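Local coordinates for putative acyl-[acyl-carrier-protein] desaturase DesA2 (Mycobacterium tuberculosis, PDB 1ZA0) that may act as a fatty acid desaturase in mycobacterial fatty acid biosynthesis, with a ferritin-like helical fold that binds metal in its bundle, at residues A[32-37]-A[110-115]; A[44-49]-A[117-122]; A[73-78]-A[226-231]. All blocks are in the same frame, centred on the assembly; numbering follows the deposited sequence.

Contact 1 of 3, residues A[32-37]-A[110-115]. With EDO (1,2-ethanediol), chain C.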
loop_
_atom_site.group_PDB
_atom_site.type_symbol
_atom_site.label_atom_id
_atom_site.label_comp_id
_atom_site.label_asym_id
_atom_site.label_seq_id
_atom_site.Cartn_x
_atom_site.Cartn_y
_atom_site.Cartn_z
ATOM N N TRP A 32 -9.755 -13.353 2.532
ATOM C CA TRP A 32 -9.104 -14.140 1.469
ATOM C C TRP A 32 -7.752 -14.673 1.967
ATOM O O TRP A 32 -7.228 -14.205 2.959
ATOM C CB TRP A 32 -8.941 -13.291 0.205
ATOM C CG TRP A 32 -8.061 -12.094 0.328
ATOM C CD1 TRP A 32 -8.374 -10.881 0.874
ATOM C CD2 TRP A 32 -6.738 -11.943 -0.219
ATOM N NE1 TRP A 32 -7.322 -9.994 0.737
ATOM C CE2 TRP A 32 -6.303 -10.621 0.068
ATOM C CE3 TRP A 32 -5.870 -12.800 -0.914
ATOM C CZ2 TRP A 32 -5.066 -10.149 -0.294
ATOM C CZ3 TRP A 32 -4.652 -12.328 -1.279
ATOM C CH2 TRP A 32 -4.238 -11.013 -0.950
ATOM N N PHE A 33 -7.234 -15.702 1.273
ATOM C CA PHE A 33 -5.962 -16.349 1.605
ATOM C C PHE A 33 -5.028 -16.206 0.419
ATOM O O PHE A 33 -5.458 -16.332 -0.701
ATOM C CB PHE A 33 -6.232 -17.822 1.956
ATOM C CG PHE A 33 -7.175 -17.982 3.089
ATOM C CD1 PHE A 33 -6.721 -17.856 4.401
ATOM C CD2 PHE A 33 -8.545 -18.242 2.868
ATOM C CE1 PHE A 33 -7.625 -17.978 5.469
ATOM C CE2 PHE A 33 -9.444 -18.331 3.949
ATOM C CZ PHE A 33 -8.982 -18.212 5.229
ATOM N N ALA A 34 -3.782 -15.827 0.703
ATOM C CA ALA A 34 -2.743 -15.672 -0.260
ATOM C C ALA A 34 -2.648 -16.942 -1.142
ATOM O O ALA A 34 -2.546 -16.830 -2.379
ATOM C CB ALA A 34 -1.393 -15.391 0.496
ATOM N N HIS A 35 -2.684 -18.117 -0.514
ATOM C CA HIS A 35 -2.466 -19.379 -1.229
ATOM C C HIS A 35 -3.539 -19.655 -2.290
ATOM O O HIS A 35 -3.311 -20.399 -3.218
ATOM C CB HIS A 35 -2.294 -20.574 -0.278
ATOM C CG HIS A 35 -3.537 -20.953 0.451
ATOM N ND1 HIS A 35 -3.716 -20.687 1.788
ATOM C CD2 HIS A 35 -4.676 -21.543 0.026
ATOM C CE1 HIS A 35 -4.912 -21.114 2.152
ATOM N NE2 HIS A 35 -5.526 -21.601 1.096
ATOM N N ASP A 36 -4.680 -18.990 -2.173
ATOM C CA ASP A 36 -5.735 -19.159 -3.144
ATOM C C ASP A 36 -5.477 -18.359 -4.399
ATOM O O ASP A 36 -6.216 -18.517 -5.328
ATOM C CB ASP A 36 -7.084 -18.717 -2.538
ATOM C CG ASP A 36 -7.696 -19.747 -1.622
ATOM O OD1 ASP A 36 -7.403 -20.971 -1.738
ATOM O OD2 ASP A 36 -8.507 -19.411 -0.733
ATOM N N TYR A 37 -4.509 -17.444 -4.422
ATOM C CA TYR A 37 -4.171 -16.674 -5.603
ATOM C C TYR A 37 -2.847 -17.065 -6.233
ATOM O O TYR A 37 -2.248 -16.314 -7.062
ATOM C CB TYR A 37 -4.199 -15.179 -5.263
ATOM C CG TYR A 37 -5.626 -14.717 -5.130
ATOM C CD1 TYR A 37 -6.329 -14.230 -6.275
ATOM C CD2 TYR A 37 -6.309 -14.822 -3.911
ATOM C CE1 TYR A 37 -7.665 -13.839 -6.173
ATOM C CE2 TYR A 37 -7.635 -14.415 -3.795
ATOM C CZ TYR A 37 -8.312 -13.934 -4.925
ATOM O OH TYR A 37 -9.604 -13.586 -4.811
ATOM N N HIS A 110 -0.537 -9.671 2.126
ATOM C CA HIS A 110 -0.271 -9.099 0.839
ATOM C C HIS A 110 1.123 -9.490 0.376
ATOM O O HIS A 110 1.279 -9.941 -0.766
ATOM C CB HIS A 110 -0.339 -7.510 0.894
ATOM C CG HIS A 110 -1.685 -6.993 1.296
ATOM N ND1 HIS A 110 -1.902 -5.685 1.718
ATOM C CD2 HIS A 110 -2.906 -7.599 1.274
ATOM C CE1 HIS A 110 -3.200 -5.537 1.954
ATOM N NE2 HIS A 110 -3.829 -6.680 1.689
ATOM N N ALA A 111 2.115 -9.337 1.269
ATOM C CA ALA A 111 3.510 -9.688 0.965
ATOM C C ALA A 111 3.624 -11.218 0.630
ATOM O O ALA A 111 4.295 -11.601 -0.328
ATOM C CB ALA A 111 4.426 -9.304 2.135
ATOM N N ILE A 112 2.922 -12.079 1.354
ATOM C CA ILE A 112 3.030 -13.509 1.086
ATOM C C ILE A 112 2.454 -13.814 -0.288
ATOM O O ILE A 112 3.048 -14.584 -1.066
ATOM C CB ILE A 112 2.266 -14.335 2.135
ATOM C CG1 ILE A 112 2.915 -14.196 3.545
ATOM C CG2 ILE A 112 2.238 -15.779 1.733
ATOM C CD1 ILE A 112 1.836 -14.580 4.686
ATOM N N ALA A 113 1.257 -13.271 -0.561
ATOM C CA ALA A 113 0.570 -13.533 -1.831
ATOM C C ALA A 113 1.487 -13.082 -3.009
ATOM O O ALA A 113 1.715 -13.830 -3.947
ATOM C CB ALA A 113 -0.716 -12.788 -1.925
ATOM N N LEU A 114 2.026 -11.868 -2.928
ATOM C CA LEU A 114 2.867 -11.367 -4.001
ATOM C C LEU A 114 4.120 -12.206 -4.208
ATOM O O LEU A 114 4.483 -12.525 -5.331
ATOM C CB LEU A 114 3.280 -9.922 -3.772
ATOM C CG LEU A 114 2.203 -8.826 -3.901
ATOM C CD1 LEU A 114 2.681 -7.597 -3.122
ATOM C CD2 LEU A 114 1.992 -8.416 -5.375
ATOM N N ARG A 115 4.813 -12.502 -3.122
ATOM C CA ARG A 115 6.035 -13.300 -3.217
ATOM C C ARG A 115 5.784 -14.674 -3.808
ATOM O O ARG A 115 6.497 -15.072 -4.727
ATOM C CB ARG A 115 6.698 -13.450 -1.864
ATOM C CG ARG A 115 8.047 -14.139 -1.863
ATOM C CD ARG A 115 8.751 -14.126 -0.486
ATOM N NE ARG A 115 9.230 -12.806 -0.150
ATOM C CZ ARG A 115 10.270 -12.227 -0.710
ATOM N NH1 ARG A 115 11.040 -12.880 -1.562
ATOM N NH2 ARG A 115 10.588 -10.996 -0.361
HETATM C C1 EDO C . -7.380 -10.243 4.201
HETATM O O1 EDO C . -8.082 -11.452 4.176
HETATM C C2 EDO C . -8.332 -9.094 4.458
HETATM O O2 EDO C . -9.346 -8.991 3.479
#
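Apolar contacts between Ala34 and Ala113 hold the loop that follows helix 9-27 against helix 95-121. Their CA atoms lie 4.2 Å apart and the CB atoms 3.6 Å apart, a backbone approach that two methyl side chains permit. CB of Ala34 also meets CG2 of Ile112 at 3.9 Å, at the more exposed margin of the contact.

The aromatic part belongs to Trp32. CG of Trp32 sits between the backbone N and the carbonyl carbon (chi1 63°), and the indole reaches the helix with its six-membered ring. CZ3 of Trp32 meets CB of Ala113 at 4.0 Å. CZ2 of Trp32 lies 3.7 Å from CD2 of His110; each ring meets the other at its edge, near the plane, so this is not a stack.

The polar bonds are made to partners beyond the two segments. NE1 of Trp32 and NE2 of His110 both hydrogen-bond to OD2 of Asp188, while ND1 of His110 is probably bonded to Lys76. A 1,2-ethanediol, probably from the crystallisation liquor, accepts from N of Trp32 through its O1 at 3.0 Å (163° at the hydrogen) and donates to the carbonyl O of that residue.

His110 is an iron ligand by similarity, but here the manganese is held by Glu107, Glu159, Glu189 and His192, about 5 Å from the His110 side chain. The bonds to both ring nitrogens are consistent with an imidazole held in a set rotation beside the metal site.

Contact 2 of 3, residues A[44-49]-A[117-122]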
loop_
_atom_site.group_PDB
_atom_site.type_symbol
_atom_site.label_atom_id
_atom_site.label_comp_id
_atom_site.label_asym_id
_atom_site.label_seq_id
_atom_site.Cartn_x
_atom_site.Cartn_y
_atom_site.Cartn_z
ATOM N N GLU A 44 7.824 -24.914 -10.554
ATOM C CA GLU A 44 8.826 -25.942 -10.797
ATOM C C GLU A 44 10.103 -25.779 -9.976
ATOM O O GLU A 44 10.495 -24.665 -9.572
ATOM C CB GLU A 44 9.113 -26.061 -12.292
ATOM C CG GLU A 44 9.569 -24.805 -12.967
ATOM C CD GLU A 44 9.734 -25.002 -14.508
ATOM O OE1 GLU A 44 10.807 -25.528 -14.906
ATOM O OE2 GLU A 44 8.772 -24.651 -15.289
ATOM N N ASN A 45 10.701 -26.915 -9.705
ATOM C CA ASN A 45 11.935 -26.989 -8.963
ATOM C C ASN A 45 12.996 -26.123 -9.625
ATOM O O ASN A 45 13.101 -26.091 -10.829
ATOM C CB ASN A 45 12.435 -28.437 -8.842
ATOM C CG ASN A 45 11.647 -29.238 -7.832
ATOM O OD1 ASN A 45 10.508 -28.851 -7.431
ATOM N ND2 ASN A 45 12.197 -30.385 -7.434
ATOM N N PHE A 46 13.769 -25.438 -8.802
ATOM C CA PHE A 46 14.987 -24.795 -9.232
ATOM C C PHE A 46 16.104 -25.880 -9.345
ATOM O O PHE A 46 15.853 -27.076 -9.049
ATOM C CB PHE A 46 15.316 -23.595 -8.345
ATOM C CG PHE A 46 14.351 -22.454 -8.525
ATOM C CD1 PHE A 46 14.649 -21.417 -9.362
ATOM C CD2 PHE A 46 13.072 -22.465 -7.890
ATOM C CE1 PHE A 46 13.728 -20.361 -9.541
ATOM C CE2 PHE A 46 12.141 -21.427 -8.110
ATOM C CZ PHE A 46 12.487 -20.370 -8.883
ATOM N N ALA A 47 17.243 -25.486 -9.897
ATOM C CA ALA A 47 18.331 -26.400 -10.235
ATOM C C ALA A 47 18.898 -27.149 -9.049
ATOM O O ALA A 47 19.220 -28.322 -9.156
ATOM C CB ALA A 47 19.473 -25.622 -10.978
ATOM N N PHE A 48 19.011 -26.502 -7.902
ATOM C CA PHE A 48 19.380 -27.211 -6.673
ATOM C C PHE A 48 18.591 -28.504 -6.398
ATOM O O PHE A 48 19.176 -29.503 -5.970
ATOM C CB PHE A 48 19.298 -26.286 -5.449
ATOM C CG PHE A 48 20.100 -26.772 -4.251
ATOM C CD1 PHE A 48 21.477 -26.773 -4.284
ATOM C CD2 PHE A 48 19.469 -27.188 -3.102
ATOM C CE1 PHE A 48 22.204 -27.205 -3.180
ATOM C CE2 PHE A 48 20.199 -27.622 -1.973
ATOM C CZ PHE A 48 21.538 -27.634 -2.004
ATOM N N LEU A 49 17.292 -28.503 -6.676
ATOM C CA LEU A 49 16.444 -29.657 -6.454
ATOM C C LEU A 49 16.143 -30.462 -7.725
ATOM O O LEU A 49 15.116 -31.131 -7.824
ATOM C CB LEU A 49 15.157 -29.226 -5.755
ATOM C CG LEU A 49 15.349 -28.691 -4.328
ATOM C CD1 LEU A 49 13.987 -28.429 -3.662
ATOM C CD2 LEU A 49 16.135 -29.654 -3.438
ATOM N N TYR A 117 3.173 -15.781 -5.593
ATOM C CA TYR A 117 2.789 -15.704 -6.981
ATOM C C TYR A 117 4.071 -15.591 -7.803
ATOM O O TYR A 117 4.270 -16.293 -8.803
ATOM C CB TYR A 117 1.887 -14.501 -7.256
ATOM C CG TYR A 117 1.511 -14.372 -8.711
ATOM C CD1 TYR A 117 0.304 -14.829 -9.184
ATOM C CD2 TYR A 117 2.360 -13.727 -9.588
ATOM C CE1 TYR A 117 -0.038 -14.710 -10.573
ATOM C CE2 TYR A 117 2.078 -13.608 -10.919
ATOM C CZ TYR A 117 0.887 -14.126 -11.422
ATOM O OH TYR A 117 0.609 -13.928 -12.781
ATOM N N LEU A 118 4.934 -14.656 -7.446
ATOM C CA LEU A 118 6.071 -14.332 -8.273
ATOM C C LEU A 118 7.117 -15.470 -8.447
ATOM O O LEU A 118 7.720 -15.618 -9.549
ATOM C CB LEU A 118 6.762 -13.113 -7.727
ATOM C CG LEU A 118 6.046 -11.768 -7.952
ATOM C CD1 LEU A 118 6.792 -10.606 -7.299
ATOM C CD2 LEU A 118 5.825 -11.542 -9.441
ATOM N N VAL A 119 7.354 -16.199 -7.357
ATOM C CA VAL A 119 8.318 -17.255 -7.359
ATOM C C VAL A 119 7.732 -18.501 -8.054
ATOM O O VAL A 119 8.452 -19.186 -8.737
ATOM C CB VAL A 119 8.889 -17.577 -5.951
ATOM C CG1 VAL A 119 7.887 -18.263 -5.103
ATOM C CG2 VAL A 119 10.179 -18.473 -6.106
ATOM N N VAL A 120 6.437 -18.783 -7.902
ATOM C CA VAL A 120 5.842 -19.941 -8.534
ATOM C C VAL A 120 5.765 -19.745 -10.041
ATOM O O VAL A 120 5.897 -20.720 -10.796
ATOM C CB VAL A 120 4.449 -20.209 -7.944
ATOM C CG1 VAL A 120 3.603 -20.986 -8.818
ATOM C CG2 VAL A 120 4.557 -20.770 -6.557
ATOM N N THR A 121 5.445 -18.520 -10.474
ATOM C CA THR A 121 5.246 -18.248 -11.876
ATOM C C THR A 121 6.519 -17.919 -12.598
ATOM O O THR A 121 6.447 -17.819 -13.809
ATOM C CB THR A 121 4.288 -17.028 -12.134
ATOM O OG1 THR A 121 4.789 -15.868 -11.494
ATOM C CG2 THR A 121 2.904 -17.290 -11.545
ATOM N N ARG A 122 7.617 -17.669 -11.872
ATOM C CA ARG A 122 8.919 -17.243 -12.406
ATOM C C ARG A 122 8.879 -15.930 -13.208
ATOM O O ARG A 122 9.643 -15.745 -14.174
ATOM C CB ARG A 122 9.486 -18.345 -13.362
ATOM C CG ARG A 122 9.455 -19.828 -12.852
ATOM C CD ARG A 122 10.591 -20.117 -12.049
ATOM N NE ARG A 122 10.898 -21.532 -11.629
ATOM C CZ ARG A 122 11.968 -22.225 -12.035
ATOM N NH1 ARG A 122 12.767 -21.782 -12.994
ATOM N NH2 ARG A 122 12.259 -23.373 -11.453
HETATM O O HOH W 1 8.728 -22.071 -9.754
#
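Phe46 and Arg122 meet through torsions on both sides. CG of Phe46 lies anti to the carbonyl carbon (chi1 -69°); the Arg122 chain turns at CD (chi2 -85°), and the two side chains reach toward each other, tip to tip. Arg122 is the first residue beyond helix 95-121 to leave helical backbone angles, and its phi is positive.

The guanidinium lies flat on the ring: the planes are 11° apart and CZ of Arg122 stands over the ring face, 3.7 Å from the Phe46 centroid, which is a cation-pi stack. NE of Arg122 comes within 3.4 Å of CZ of Phe46. CG of Glu44 lies against the opposite guanidinium face, toward its rim, 3.6 Å from CZ of Arg122. Val119 adds an apolar touch, its CG2 being 4.1 Å from CE2 of Phe46.

Round the rim, NH2 of Arg122 donates to the backbone O of Glu44 at 2.9 Å; the bond is nearly straight and in the guanidinium plane, although the donor stands well above the carbonyl plane. A water accepts from NE of Arg122 at 2.9 Å and from N of Glu44, and lies within hydrogen-bonding reach of O of Val119. NH2 and NH1 have further acceptors in Arg52 O and Gln58 OE1, and OE1 of Glu44 forms a salt bridge with Arg52.

Away from the annotated sites, this is a cation-pi stack of arginine on phenylalanine, with an aliphatic carbon on the other face, at the C-terminal end of helix 95-121; the arginine just past the helix bonds the carbonyls of Glu44 and Arg52 in the long loop between helices 9-27 and 63-77.

Contact 3 of 3, residues A[73-78]-A[226-231]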
loop_
_atom_site.group_PDB
_atom_site.type_symbol
_atom_site.label_atom_id
_atom_site.label_comp_id
_atom_site.label_asym_id
_atom_site.label_seq_id
_atom_site.Cartn_x
_atom_site.Cartn_y
_atom_site.Cartn_z
ATOM N N LEU A 73 6.035 -5.400 -3.170
ATOM C CA LEU A 73 6.572 -6.455 -2.340
ATOM C C LEU A 73 7.619 -5.917 -1.382
ATOM O O LEU A 73 7.595 -6.220 -0.138
ATOM C CB LEU A 73 7.117 -7.552 -3.219
ATOM C CG LEU A 73 7.829 -8.659 -2.432
ATOM C CD1 LEU A 73 6.863 -9.330 -1.399
ATOM C CD2 LEU A 73 8.460 -9.656 -3.356
ATOM N N ILE A 74 8.505 -5.061 -1.902
ATOM C CA ILE A 74 9.565 -4.486 -1.070
ATOM C C ILE A 74 8.943 -3.651 0.050
ATOM O O ILE A 74 9.349 -3.720 1.208
ATOM C CB ILE A 74 10.524 -3.598 -1.923
ATOM C CG1 ILE A 74 11.341 -4.418 -2.922
ATOM C CG2 ILE A 74 11.465 -2.744 -1.048
ATOM C CD1 ILE A 74 12.423 -5.195 -2.303
ATOM N N LEU A 75 7.965 -2.838 -0.301
ATOM C CA LEU A 75 7.287 -1.968 0.677
ATOM C C LEU A 75 6.514 -2.795 1.716
ATOM O O LEU A 75 6.549 -2.524 2.928
ATOM C CB LEU A 75 6.344 -1.020 -0.041
ATOM C CG LEU A 75 6.983 0.067 -0.920
ATOM C CD1 LEU A 75 5.934 0.949 -1.535
ATOM C CD2 LEU A 75 8.043 0.901 -0.098
ATOM N N LYS A 76 5.827 -3.826 1.243
ATOM C CA LYS A 76 5.013 -4.641 2.142
ATOM C C LYS A 76 5.891 -5.461 3.117
ATOM O O LYS A 76 5.490 -5.681 4.239
ATOM C CB LYS A 76 4.073 -5.580 1.381
ATOM C CG LYS A 76 2.979 -4.866 0.547
ATOM C CD LYS A 76 1.791 -4.526 1.273
ATOM C CE LYS A 76 0.779 -3.805 0.323
ATOM N NZ LYS A 76 -0.231 -3.356 1.268
ATOM N N ASP A 77 7.031 -5.950 2.648
ATOM C CA ASP A 77 7.989 -6.671 3.517
ATOM C C ASP A 77 8.577 -5.759 4.644
ATOM O O ASP A 77 8.931 -6.249 5.691
ATOM C CB ASP A 77 9.132 -7.206 2.696
ATOM C CG ASP A 77 8.829 -8.561 2.076
ATOM O OD1 ASP A 77 7.875 -9.232 2.532
ATOM O OD2 ASP A 77 9.551 -9.048 1.164
ATOM N N ASN A 78 8.653 -4.448 4.410
ATOM C CA ASN A 78 9.201 -3.464 5.371
ATOM C C ASN A 78 8.166 -2.554 6.053
ATOM O O ASN A 78 7.473 -3.010 6.971
ATOM C CB ASN A 78 10.281 -2.633 4.668
ATOM C CG ASN A 78 11.551 -3.495 4.359
ATOM O OD1 ASN A 78 12.338 -3.796 5.295
ATOM N ND2 ASN A 78 11.698 -3.966 3.071
ATOM N N GLY A 226 8.057 3.929 -3.082
ATOM C CA GLY A 226 9.295 3.258 -3.504
ATOM C C GLY A 226 10.468 4.199 -3.796
ATOM O O GLY A 226 11.543 3.738 -4.173
ATOM N N ALA A 227 10.250 5.498 -3.625
ATOM C CA ALA A 227 11.278 6.554 -3.708
ATOM C C ALA A 227 12.542 6.316 -2.833
ATOM O O ALA A 227 13.599 6.796 -3.146
ATOM C CB ALA A 227 10.635 7.887 -3.318
ATOM N N ASP A 228 12.371 5.596 -1.727
ATOM C CA ASP A 228 13.440 5.218 -0.793
ATOM C C ASP A 228 14.158 3.892 -1.174
ATOM O O ASP A 228 15.120 3.500 -0.493
ATOM C CB ASP A 228 12.857 5.064 0.643
ATOM C CG ASP A 228 11.733 3.941 0.742
ATOM O OD1 ASP A 228 10.820 3.838 -0.158
ATOM O OD2 ASP A 228 11.690 3.108 1.690
ATOM N N ILE A 229 13.729 3.221 -2.246
ATOM C CA ILE A 229 14.358 1.970 -2.638
ATOM C C ILE A 229 15.595 2.223 -3.516
ATOM O O ILE A 229 15.524 2.763 -4.616
ATOM C CB ILE A 229 13.388 0.972 -3.340
ATOM C CG1 ILE A 229 12.114 0.715 -2.497
ATOM C CG2 ILE A 229 14.115 -0.369 -3.618
ATOM C CD1 ILE A 229 10.956 0.190 -3.333
ATOM N N GLU A 230 16.721 1.771 -2.965
ATOM C CA GLU A 230 18.039 1.740 -3.592
ATOM C C GLU A 230 17.948 1.093 -4.966
ATOM O O GLU A 230 17.553 -0.066 -5.052
ATOM C CB GLU A 230 18.982 0.891 -2.682
ATOM C CG GLU A 230 20.451 0.892 -3.081
ATOM C CD GLU A 230 21.030 2.260 -2.848
ATOM O OE1 GLU A 230 21.128 3.051 -3.824
ATOM O OE2 GLU A 230 21.329 2.548 -1.666
ATOM N N ALA A 231 18.273 1.829 -6.021
ATOM C CA ALA A 231 18.479 1.210 -7.329
ATOM C C ALA A 231 17.173 0.814 -8.028
ATOM O O ALA A 231 17.164 -0.090 -8.857
ATOM C CB ALA A 231 19.401 -0.044 -7.200
#
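Ile74 and Ile229 form the closer-packed part of this interface, branch against branch. CG2 of Ile74 lies 3.8 Å from both CD1 and CG1 of Ile229, and CB of Ile74 is 4.1 Å from the same CD1, so one methyl fits against the end of the other side chain. CG2 of Ile74 is anti to the backbone N, and CG1 of Ile229 is anti to the carbonyl carbon (chi1 -53°); the two side chains cross obliquely.

Leu75, whose side chain is about 9 Å from the bound manganese, makes the wider contacts. Its CD1 reaches the backbone N of Gly226 at 4.0 Å, and its CD2 is 4.4 Å from CD1 of Ile229. On the solvent side, Ala227 and Asp228 of the turn are exposed; Asp228 touches only Leu75 across the contact, its OD1 lying 4.0 Å from CD2 of Leu75. Leu75 and Gly226 have the nearest CA atoms, yet these are 7.0 Å apart, and 173 Å² is buried in all: the contact is carried by side-chain ends, without close backbone approach.

Gly226 opens a type I turn that ends at Ile229, closed by the bond from N of Ile229 to O of Gly226 at 3.0 Å. The backbone angles of Gly226 (phi 92°) are ones that suit glycine, as there is no side chain to meet the carbonyl O of the residue before. Ile229, the last residue of the turn, has its CB directed toward the helix.

The contact thus joins a beta turn in the loop between helices 208-221 and 233-241 to the C-terminal end of helix 63-77, a helix of the ferritin-like fold.

Contacts 1 and 2 share helix 95-121, on which their segments follow one another, and both bring the loop between helices 9-27 and 63-77 onto that helix; their centres are 16 Å apart, and O of Tyr37 packs on CD1 of Tyr117 at 3.6 Å. Contact 3 lies on helix 63-77, its centre 18 Å from that of contact 1 and 23 Å from that of contact 2. Each pair crosses along the chain, the segments alternating. Contacts 1 and 3 meet directly: NH2 of Arg115 forms a salt bridge with OD2 of Asp77. Lys76, whose NZ is probably hydrogen-bonded to His110 of contact 1, forms salt bridges with Glu107 and Glu189, both manganese ligands, which ties helix 63-77 to the metal site.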